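Local coordinates for L-lysine 6-monooxygenase involved in desferrioxamine biosynthesis (PDB 5O8P), which uses FAD and NADPH to hydroxylate one amine of cadaverine in desferrioxamine siderophore biosynthesis, at the interface of chains A and B. Coordinates in Å, arbitrary orientation; residue numbers count along the deposited sequence, not the author numbering. Chains: chain A/B, L-lysine 6-monooxygenase involved in desferrioxamine biosynthesis.

The interface of chains A and B. Residues chain A 430, 432-433; chain B 221, 330-332.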
loop_
_atom_site.group_PDB
_atom_site.type_symbol
_atom_site.label_atom_id
_atom_site.label_comp_id
_atom_site.label_asym_id
_atom_site.label_seq_id
_atom_site.Cartn_x
_atom_site.Cartn_y
_atom_site.Cartn_z
ATOM N N GLN A 430 18.695 -3.312 -32.100
ATOM C CA GLN A 430 18.231 -4.499 -32.810
ATOM C C GLN A 430 17.282 -4.118 -33.938
ATOM O O GLN A 430 16.130 -3.752 -33.684
ATOM C CB GLN A 430 17.531 -5.461 -31.845
ATOM C CG GLN A 430 16.982 -6.716 -32.506
ATOM C CD GLN A 430 16.223 -7.584 -31.525
ATOM O OE1 GLN A 430 16.724 -7.912 -30.437
ATOM N NE2 GLN A 430 15.000 -7.963 -31.902
ATOM N N GLU A 432 14.781 -4.539 -37.272
ATOM C CA GLU A 432 13.691 -5.430 -37.630
ATOM C C GLU A 432 14.014 -6.058 -38.994
ATOM O O GLU A 432 14.249 -5.329 -39.958
ATOM C CB GLU A 432 12.357 -4.670 -37.661
ATOM C CG GLU A 432 11.159 -5.567 -37.385
ATOM C CD GLU A 432 9.843 -4.822 -37.269
ATOM O OE1 GLU A 432 9.736 -3.892 -36.434
ATOM O OE2 GLU A 432 8.902 -5.190 -37.998
ATOM N N MET A 433 14.053 -7.397 -39.033
ATOM C CA MET A 433 14.348 -8.212 -40.238
ATOM C C MET A 433 15.720 -7.929 -40.875
ATOM O O MET A 433 16.749 -7.929 -40.196
ATOM C CB MET A 433 13.205 -8.123 -41.278
ATOM C CG MET A 433 13.254 -6.938 -42.256
ATOM S SD MET A 433 11.698 -6.105 -42.678
ATOM C CE MET A 433 10.744 -6.111 -41.151
ATOM N N GLN B 221 0.652 -5.667 -32.890
ATOM C CA GLN B 221 1.938 -5.543 -32.229
ATOM C C GLN B 221 1.922 -4.181 -31.537
ATOM O O GLN B 221 1.431 -3.191 -32.107
ATOM C CB GLN B 221 3.087 -5.607 -33.241
ATOM C CG GLN B 221 4.459 -5.402 -32.632
ATOM C CD GLN B 221 5.578 -5.660 -33.616
ATOM O OE1 GLN B 221 5.979 -4.780 -34.369
ATOM N NE2 GLN B 221 6.105 -6.860 -33.589
ATOM N N SER B 330 16.997 0.097 -37.288
ATOM C CA SER B 330 15.687 0.448 -37.857
ATOM C C SER B 330 14.582 -0.420 -37.255
ATOM O O SER B 330 14.833 -1.525 -36.795
ATOM C CB SER B 330 15.698 0.331 -39.390
ATOM O OG SER B 330 15.866 -1.010 -39.790
ATOM N N ARG B 331 13.368 0.111 -37.277
ATOM C CA ARG B 331 12.182 -0.565 -36.764
ATOM C C ARG B 331 11.014 -0.195 -37.660
ATOM O O ARG B 331 11.029 0.869 -38.280
ATOM C CB ARG B 331 11.868 -0.105 -35.333
ATOM C CG ARG B 331 12.816 -0.511 -34.207
ATOM C CD ARG B 331 13.190 -1.976 -34.132
ATOM N NE ARG B 331 12.088 -2.854 -33.782
ATOM C CZ ARG B 331 12.218 -4.171 -33.645
ATOM N NH1 ARG B 331 13.405 -4.773 -33.805
ATOM N NH2 ARG B 331 11.166 -4.901 -33.288
ATOM N N ARG B 332 10.003 -1.057 -37.730
ATOM C CA ARG B 332 8.851 -0.815 -38.594
ATOM C C ARG B 332 7.572 -0.745 -37.809
ATOM O O ARG B 332 7.451 -1.395 -36.797
ATOM C CB ARG B 332 8.733 -1.914 -39.633
ATOM C CG ARG B 332 9.633 -1.702 -40.843
ATOM C CD ARG B 332 9.948 -3.004 -41.529
ATOM N NE ARG B 332 9.984 -2.890 -42.990
ATOM C CZ ARG B 332 10.947 -2.291 -43.683
ATOM N NH1 ARG B 332 11.985 -1.703 -43.076
ATOM N NH2 ARG B 332 10.868 -2.275 -45.008
#
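A:Glu432 and B:Ser330 meet through their backbones: the extended C-terminal tail of chain A lies against strand 327-333 of chain B, and A:Glu432 N donates to B:Ser330 O at 3.1 Å. This patch is one part of a two-fold symmetric interface, with its twin formed by the exchanged chains. The structure alone does not show whether this pairing exists in the cell.

B:Arg331 reaches across from the strand. Its chain bends at chi2 and chi3, which turns the guanidinium toward the tail. B:Arg331 NH1 donates to the backbone carbonyl A:Gln430 O at 2.9 Å, from above the carbonyl plane. B:Arg331 NH2 forms a long salt bridge, 3.6 Å, to the carboxylate oxygen A:Glu432 OE1. The carboxylate and guanidinium planes are strongly inclined, 58° apart, so the two groups do not pair flat. CB of A:Glu432 sits over the rim of one guanidinium face.

The A:Glu432 side chain extends along the strand with CG anti to the backbone N (chi1 -153°). This brings A:Glu432 OE1 to the backbone amide B:Arg332 N at 3.1 Å, and the donor comes from above the carboxylate plane. One carboxylate oxygen therefore meets both a backbone amide and a guanidinium, which would favour its charged form.

A:Met433, the last residue, is poorly ordered. Its side chain crosses that of B:Arg332 at about a right angle. As modelled, the sulfur SD lies 3.6 Å above the guanidinium plane of B:Arg332, toward its rim.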